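Local coordinates for mRNA interferase (Mycobacterium tuberculosis, PDB 6L2A), which probably serves as the toxin of a type II toxin-antitoxin system, as an RNA endonuclease of the PemK/MazF family, at residues V49-P54 and E85-I90; S57-V62 and D79-A84. The protein carries 6 engineered substitutions. One frame throughout, in Å; residues are numbered along the deposited sequence.

Contact 1: residues V49-P54 and E85-I90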
ATOM      1  N   VAL A  49      12.066   2.376  -3.043  1.00 24.85           N
ATOM      2  CA  VAL A  49      10.614   2.332  -3.191  1.00 22.36           C
ATOM      3  C   VAL A  49       9.981   3.478  -2.417  1.00 23.43           C
ATOM      4  O   VAL A  49      10.346   3.758  -1.270  1.00 25.30           O
ATOM      5  CB  VAL A  49      10.048   0.979  -2.720  1.00 31.06           C
ATOM      6  CG1 VAL A  49      10.230  -0.080  -3.791  1.00 41.96           C
ATOM      7  CG2 VAL A  49      10.702   0.550  -1.418  1.00 30.57           C
ATOM      8  N   ILE A  50       9.027   4.145  -3.060  1.00 19.66           N
ATOM      9  CA  ILE A  50       8.121   5.098  -2.434  1.00 24.65           C
ATOM     10  C   ILE A  50       6.726   4.497  -2.508  1.00 23.12           C
ATOM     11  O   ILE A  50       6.406   3.758  -3.443  1.00 27.82           O
ATOM     12  CB  ILE A  50       8.165   6.479  -3.130  1.00 25.91           C
ATOM     13  CG1 ILE A  50       9.613   6.940  -3.294  1.00 32.48           C
ATOM     14  CG2 ILE A  50       7.365   7.517  -2.356  1.00 34.95           C
ATOM     15  CD1 ILE A  50      10.318   7.202  -1.983  1.00 27.01           C
ATOM     16  N   THR A  51       5.894   4.797  -1.516  1.00 16.33           N
ATOM     17  CA  THR A  51       4.517   4.327  -1.505  1.00 12.82           C
ATOM     18  C   THR A  51       3.594   5.508  -1.766  1.00 17.53           C
ATOM     19  O   THR A  51       3.727   6.555  -1.126  1.00 16.49           O
ATOM     20  CB  THR A  51       4.179   3.648  -0.179  1.00 18.30           C
ATOM     21  OG1 THR A  51       5.042   2.519   0.003  1.00 17.50           O
ATOM     22  CG2 THR A  51       2.743   3.174  -0.186  1.00 22.35           C
ATOM     23  N   VAL A  52       2.679   5.345  -2.724  1.00 14.54           N
ATOM     24  CA  VAL A  52       1.821   6.432  -3.173  1.00 13.60           C
ATOM     25  C   VAL A  52       0.368   5.981  -3.181  1.00 18.66           C
ATOM     26  O   VAL A  52       0.056   4.790  -3.260  1.00 16.78           O
ATOM     27  CB  VAL A  52       2.218   6.951  -4.573  1.00 14.74           C
ATOM     28  CG1 VAL A  52       3.650   7.472  -4.565  1.00 14.25           C
ATOM     29  CG2 VAL A  52       2.039   5.855  -5.618  1.00 16.27           C
ATOM     30  N   VAL A  53      -0.521   6.965  -3.111  1.00 15.61           N
ATOM     31  CA  VAL A  53      -1.963   6.756  -3.213  1.00 13.82           C
ATOM     32  C   VAL A  53      -2.464   7.479  -4.458  1.00 15.33           C
ATOM     33  O   VAL A  53      -2.401   8.716  -4.521  1.00 18.46           O
ATOM     34  CB  VAL A  53      -2.680   7.243  -1.944  1.00 15.08           C
ATOM     35  CG1 VAL A  53      -4.169   7.339  -2.177  1.00 14.38           C
ATOM     36  CG2 VAL A  53      -2.382   6.303  -0.785  1.00 14.93           C
ATOM     37  N   PRO A  54      -2.951   6.761  -5.469  1.00 19.84           N
ATOM     38  CA  PRO A  54      -3.379   7.422  -6.706  1.00 17.37           C
ATOM     39  C   PRO A  54      -4.576   8.329  -6.486  1.00 18.21           C
ATOM     40  O   PRO A  54      -5.387   8.132  -5.579  1.00 18.47           O
ATOM     41  CB  PRO A  54      -3.736   6.251  -7.632  1.00 18.17           C
ATOM     42  CG  PRO A  54      -3.018   5.077  -7.061  1.00 21.95           C
ATOM     43  CD  PRO A  54      -2.997   5.297  -5.580  1.00 20.32           C
ATOM     44  N   GLU A  85      -7.504   2.630  -1.422  1.00 17.83           N
ATOM     45  CA  GLU A  85      -7.610   1.233  -1.821  1.00 20.01           C
ATOM     46  C   GLU A  85      -6.758   0.907  -3.042  1.00 21.95           C
ATOM     47  O   GLU A  85      -6.607  -0.273  -3.372  1.00 21.67           O
ATOM     48  CB  GLU A  85      -9.076   0.865  -2.089  1.00 20.32           C
ATOM     49  CG  GLU A  85      -9.617   1.245  -3.470  1.00 21.22           C
ATOM     50  CD  GLU A  85      -9.984   2.717  -3.606  1.00 27.62           C
ATOM     51  OE1 GLU A  85      -9.652   3.518  -2.708  1.00 17.87           O
ATOM     52  OE2 GLU A  85     -10.619   3.073  -4.622  1.00 28.57           O
ATOM     53  N   GLN A  86      -6.194   1.917  -3.709  1.00 18.21           N
ATOM     54  CA  GLN A  86      -5.333   1.718  -4.867  1.00 22.48           C
ATOM     55  C   GLN A  86      -3.865   1.954  -4.535  1.00 20.46           C
ATOM     56  O   GLN A  86      -3.065   2.213  -5.438  1.00 23.67           O
ATOM     57  CB  GLN A  86      -5.771   2.631  -6.013  1.00 24.55           C
ATOM     58  CG  GLN A  86      -7.236   2.489  -6.393  1.00 30.45           C
ATOM     59  CD  GLN A  86      -7.423   1.820  -7.738  1.00 43.55           C
ATOM     60  OE1 GLN A  86      -7.159   0.626  -7.893  1.00 49.36           O
ATOM     61  NE2 GLN A  86      -7.877   2.587  -8.723  1.00 46.57           N
ATOM     62  N   ILE A  87      -3.501   1.861  -3.253  1.00 17.15           N
ATOM     63  CA  ILE A  87      -2.143   2.162  -2.810  1.00 14.11           C
ATOM     64  C   ILE A  87      -1.136   1.263  -3.520  1.00 31.02           C
ATOM     65  O   ILE A  87      -1.371   0.064  -3.717  1.00 22.06           O
ATOM     66  CB  ILE A  87      -2.072   2.014  -1.280  1.00 21.18           C
ATOM     67  CG1 ILE A  87      -0.661   2.267  -0.749  1.00 21.36           C
ATOM     68  CG2 ILE A  87      -2.572   0.639  -0.846  1.00 26.77           C
ATOM     69  CD1 ILE A  87      -0.588   2.227   0.765  1.00 23.13           C
ATOM     70  N   ARG A  88      -0.013   1.854  -3.938  1.00 22.63           N
ATOM     71  CA  ARG A  88       1.046   1.124  -4.621  1.00 29.61           C
ATOM     72  C   ARG A  88       2.402   1.614  -4.142  1.00 25.36           C
ATOM     73  O   ARG A  88       2.554   2.752  -3.690  1.00 20.10           O
ATOM     74  CB  ARG A  88       1.010   1.290  -6.149  1.00 26.23           C
ATOM     75  CG  ARG A  88      -0.336   1.581  -6.767  1.00 48.08           C
ATOM     76  CD  ARG A  88      -1.032   0.309  -7.208  1.00 48.07           C
ATOM     77  NE  ARG A  88      -2.044   0.584  -8.223  1.00 41.59           N
ATOM     78  CZ  ARG A  88      -1.776   0.710  -9.519  1.00 62.61           C
ATOM     79  NH1 ARG A  88      -2.754   0.961 -10.379  1.00 65.71           N
ATOM     80  NH2 ARG A  88      -0.530   0.583  -9.956  1.00 55.81           N
ATOM     81  N   SER A  89       3.397   0.743  -4.277  1.00 28.85           N
ATOM     82  CA  SER A  89       4.794   1.104  -4.094  1.00 24.02           C
ATOM     83  C   SER A  89       5.465   1.163  -5.457  1.00 29.28           C
ATOM     84  O   SER A  89       5.299   0.253  -6.276  1.00 28.80           O
ATOM     85  CB  SER A  89       5.516   0.110  -3.183  1.00 28.89           C
ATOM     86  OG  SER A  89       5.013   0.189  -1.861  1.00 37.25           O
ATOM     87  N   ILE A  90       6.210   2.239  -5.701  1.00 27.33           N
ATOM     88  CA  ILE A  90       6.856   2.467  -6.983  1.00 23.11           C
ATOM     89  C   ILE A  90       8.323   2.786  -6.741  1.00 19.93           C
ATOM     90  O   ILE A  90       8.726   3.185  -5.648  1.00 19.47           O
ATOM     91  CB  ILE A  90       6.187   3.608  -7.778  1.00 24.80           C
ATOM     92  CG1 ILE A  90       6.214   4.902  -6.962  1.00 19.74           C
ATOM     93  CG2 ILE A  90       4.757   3.239  -8.142  1.00 33.50           C
ATOM     94  CD1 ILE A  90       5.734   6.123  -7.731  1.00 22.30           C
TER
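Ile50 pairs with Ile90 and Val52 with Arg88 where strand 49-54 runs antiparallel to strand 88-90, within the antiparallel sheet of the MazF fold. The short strand axes make an angle of 144°. Both pairs are of the hydrogen-bonded type. Ile50 N reaches Ile90 O at 2.8 Å, and Ile90 N returns to Ile50 O at 2.7 Å. Val52 N to Arg88 O is 2.8 Å, and Arg88 N to Val52 O is 3.0 Å. Thr51 and Ser89 form the non-hydrogen-bonded pair between them.

Side chains alternate between two faces. On one, Val52 CG1 meets Ile90 CD1 at 4.0 Å, the two side chains crossing at about a right angle. Ala30 of strand 28-32 also packs on Val52. From the Thr51 side, CG2 meets Ile87 CG1 at 3.6 Å. Ile87 CG1 is anti to its backbone N (chi1 178°), which carries it to the threonine methyl. Leu114 of helix 104-117 also touches Ile87. Beyond the strand pairing, Pro54 CD lies 3.1 Å from Gln86 O, and the two side chains cross at about a right angle.

Thr51 OG1 and Ser89 OG are 3.0 Å apart. Both hydroxyls have partners on the second subunit. Thr51 OG1 bonds to His117 NE2 of that subunit. Ser89 OG has one proton for two carbonyls there, Ile87 O, the stronger partner, and Glu85 O. In return, Ser89 OG of the second subunit shares its proton between the same two carbonyls of this chain. The contact therefore has two chemistries. Ile50, Val52 and Ile90 give one face apolar contacts, though Arg88 also projects from it. The face with Thr51 and Ser89 puts hydroxyls into the dimer interface, where polar groups of the second subunit engage them.

Contact 2: residues S57-V62 and D79-A84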
ATOM      1  N   SER A  57     -10.018  12.285 -10.739  1.00 20.65           N
ATOM      2  CA  SER A  57     -10.893  13.446 -10.840  1.00 21.89           C
ATOM      3  C   SER A  57     -12.373  13.087 -10.815  1.00 26.03           C
ATOM      4  O   SER A  57     -13.213  13.991 -10.843  1.00 30.15           O
ATOM      5  CB  SER A  57     -10.579  14.234 -12.117  1.00 35.85           C
ATOM      6  OG  SER A  57     -10.617  13.396 -13.258  1.00 32.66           O
ATOM      7  N   ASN A  58     -12.718  11.803 -10.771  1.00 29.13           N
ATOM      8  CA  ASN A  58     -14.110  11.383 -10.661  1.00 25.65           C
ATOM      9  C   ASN A  58     -14.479  11.326  -9.184  1.00 30.01           C
ATOM     10  O   ASN A  58     -14.046  10.420  -8.465  1.00 31.87           O
ATOM     11  CB  ASN A  58     -14.332  10.030 -11.331  1.00 25.30           C
ATOM     12  CG  ASN A  58     -15.793   9.617 -11.333  1.00 44.44           C
ATOM     13  OD1 ASN A  58     -16.684  10.456 -11.476  1.00 46.35           O
ATOM     14  ND2 ASN A  58     -16.046   8.326 -11.158  1.00 35.36           N
ATOM     15  N   ILE A  59     -15.280  12.289  -8.731  1.00 31.13           N
ATOM     16  CA  ILE A  59     -15.632  12.392  -7.319  1.00 22.70           C
ATOM     17  C   ILE A  59     -17.122  12.142  -7.128  1.00 32.29           C
ATOM     18  O   ILE A  59     -17.730  12.661  -6.185  1.00 30.66           O
ATOM     19  CB  ILE A  59     -15.234  13.765  -6.747  1.00 29.07           C
ATOM     20  CG1 ILE A  59     -15.851  14.890  -7.579  1.00 35.07           C
ATOM     21  CG2 ILE A  59     -13.720  13.907  -6.700  1.00 32.31           C
ATOM     22  CD1 ILE A  59     -15.628  16.271  -6.996  1.00 36.20           C
ATOM     23  N   ALA A  60     -17.716  11.339  -8.017  1.00 27.39           N
ATOM     24  CA  ALA A  60     -19.147  11.058  -7.926  1.00 33.50           C
ATOM     25  C   ALA A  60     -19.501  10.439  -6.579  1.00 38.95           C
ATOM     26  O   ALA A  60     -20.448  10.871  -5.912  1.00 32.49           O
ATOM     27  CB  ALA A  60     -19.575  10.139  -9.072  1.00 34.24           C
ATOM     28  N   LYS A  61     -18.748   9.423  -6.163  1.00 32.06           N
ATOM     29  CA  LYS A  61     -18.922   8.794  -4.860  1.00 28.17           C
ATOM     30  C   LYS A  61     -17.570   8.768  -4.165  1.00 30.12           C
ATOM     31  O   LYS A  61     -16.604   8.225  -4.710  1.00 32.99           O
ATOM     32  CB  LYS A  61     -19.483   7.375  -4.995  1.00 29.58           C
ATOM     33  CG  LYS A  61     -20.842   7.293  -5.671  1.00 28.42           C
ATOM     34  CD  LYS A  61     -21.210   5.848  -5.973  1.00 37.62           C
ATOM     35  CE  LYS A  61     -22.531   5.751  -6.719  1.00 47.14           C
ATOM     36  NZ  LYS A  61     -22.913   4.334  -6.976  1.00 47.52           N
ATOM     37  N   VAL A  62     -17.498   9.361  -2.979  1.00 23.00           N
ATOM     38  CA  VAL A  62     -16.276   9.384  -2.182  1.00 18.97           C
ATOM     39  C   VAL A  62     -16.492   8.433  -1.012  1.00 22.67           C
ATOM     40  O   VAL A  62     -17.205   8.755  -0.055  1.00 24.50           O
ATOM     41  CB  VAL A  62     -15.922  10.795  -1.704  1.00 23.15           C
ATOM     42  CG1 VAL A  62     -14.711  10.751  -0.782  1.00 21.27           C
ATOM     43  CG2 VAL A  62     -15.657  11.707  -2.896  1.00 27.74           C
ATOM     44  N   ASP A  79     -11.312  19.390  -8.226  1.00 29.22           N
ATOM     45  CA  ASP A  79     -11.424  18.563  -7.034  1.00 37.79           C
ATOM     46  C   ASP A  79     -11.189  17.109  -7.412  1.00 35.52           C
ATOM     47  O   ASP A  79     -11.661  16.632  -8.448  1.00 25.03           O
ATOM     48  CB  ASP A  79     -12.795  18.725  -6.376  1.00 31.11           C
ATOM     49  CG  ASP A  79     -12.966  20.074  -5.709  1.00 33.77           C
ATOM     50  OD1 ASP A  79     -11.960  20.800  -5.575  1.00 29.96           O
ATOM     51  OD2 ASP A  79     -14.105  20.408  -5.316  1.00 42.78           O
ATOM     52  N   CYS A  80     -10.431  16.411  -6.578  1.00 26.19           N
ATOM     53  CA  CYS A  80     -10.060  15.034  -6.847  1.00 25.27           C
ATOM     54  C   CYS A  80     -10.211  14.240  -5.562  1.00 24.80           C
ATOM     55  O   CYS A  80     -10.450  14.797  -4.489  1.00 23.78           O
ATOM     56  CB  CYS A  80      -8.630  14.942  -7.384  1.00 25.09           C
ATOM     57  SG  CYS A  80      -8.371  15.614  -9.042  1.00 30.11           S
ATOM     58  N   LYS A  81     -10.072  12.926  -5.668  1.00 18.34           N
ATOM     59  CA  LYS A  81     -10.086  12.087  -4.482  1.00 19.71           C
ATOM     60  C   LYS A  81      -8.888  11.153  -4.503  1.00 16.27           C
ATOM     61  O   LYS A  81      -8.556  10.569  -5.539  1.00 18.59           O
ATOM     62  CB  LYS A  81     -11.397  11.287  -4.354  1.00 24.46           C
ATOM     63  CG  LYS A  81     -11.690  10.318  -5.478  1.00 20.93           C
ATOM     64  CD  LYS A  81     -12.938   9.505  -5.162  1.00 23.37           C
ATOM     65  CE  LYS A  81     -13.145   8.387  -6.168  1.00 23.11           C
ATOM     66  NZ  LYS A  81     -14.457   7.710  -5.976  1.00 23.49           N
ATOM     67  N   ALA A  82      -8.218  11.054  -3.358  1.00 18.78           N
ATOM     68  CA  ALA A  82      -7.173  10.061  -3.172  1.00 15.54           C
ATOM     69  C   ALA A  82      -7.825   8.716  -2.889  1.00 16.45           C
ATOM     70  O   ALA A  82      -8.752   8.628  -2.080  1.00 16.93           O
ATOM     71  CB  ALA A  82      -6.250  10.460  -2.021  1.00 15.12           C
ATOM     72  N   GLN A  83      -7.351   7.676  -3.563  1.00 18.36           N
ATOM     73  CA  GLN A  83      -7.936   6.340  -3.474  1.00 22.32           C
ATOM     74  C   GLN A  83      -6.975   5.450  -2.691  1.00 16.07           C
ATOM     75  O   GLN A  83      -6.074   4.835  -3.263  1.00 16.39           O
ATOM     76  CB  GLN A  83      -8.202   5.776  -4.864  1.00 16.91           C
ATOM     77  CG  GLN A  83      -9.059   6.663  -5.749  1.00 18.85           C
ATOM     78  CD  GLN A  83      -9.285   6.054  -7.119  1.00 30.22           C
ATOM     79  OE1 GLN A  83      -8.586   6.378  -8.078  1.00 33.83           O
ATOM     80  NE2 GLN A  83     -10.261   5.160  -7.214  1.00 29.59           N
ATOM     81  N   ALA A  84      -7.175   5.380  -1.371  1.00 16.09           N
ATOM     82  CA  ALA A  84      -6.296   4.574  -0.533  1.00 18.50           C
ATOM     83  C   ALA A  84      -6.383   3.090  -0.859  1.00 22.53           C
ATOM     84  O   ALA A  84      -5.422   2.356  -0.599  1.00 17.85           O
ATOM     85  CB  ALA A  84      -6.613   4.797   0.946  1.00 17.65           C
TER
HETATM   86  O   HOH W   1     -13.754  16.715 -10.240  1.00 35.23           O
HETATM   87  O   HOH W   2     -16.613   8.583  -7.953  1.00 31.13           O
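Ser57 begins the contact at Cys80, its CA 3.8 Å from the sulfur SG. A water joins the two backbones here, giving a hydrogen bond to Ser57 O and one to Asp79 O. Asn58 contributes its carbonyl: Asn58 O lies 3.2 Å from Lys81 CE, beside the aliphatic chain of the lysine. Ile59 turns its side chain back to the strand. Its CG2 rests on the backbone at Cys80 C, 3.7 Å away, and its CD1 reaches Asp79 CB at 3.8 Å. Leu68 of strand 66-69 touches both Ile59 and Asp79. Lys61 O accepts a hydrogen bond from Lys81 NZ, which the extended lysine chain carries to it; the 2.5 Å between them is unusually short and its exact value doubtful. A second water accepts from Lys61 N and Lys81 NZ and gives a weak bond to Asn58 O. Gln66 OE1 is a further partner of NZ. Val62 CG2 lies alongside Lys81 CD at 4.2 Å, the two side chains running in opposite directions. This is a connecting loop of the MazF sheet, after strand 49-56 and before strand 66-69, joined to strand 80-83 by a lysine from the strand.

Overall arrangement
Strand 49-56 joins the two contacts. It pairs with strand 88-91 in contact 1 and with strand 80-83 beside contact 2, so all the strands involved belong to one sheet. The contact centres are about 16 Å apart. The contacts touch where Pro54 O probably takes a hydrogen bond from Gln83 N at 2.9 Å. Next to it, Val53 CG1 packs on Ala82 CB at 3.8 Å. Along the chain, contact 2 is nested inside the loop closed by contact 1. Their settings differ: contact 1 reaches the second subunit, while no other protein chain of the assembly touches the two segments of contact 2.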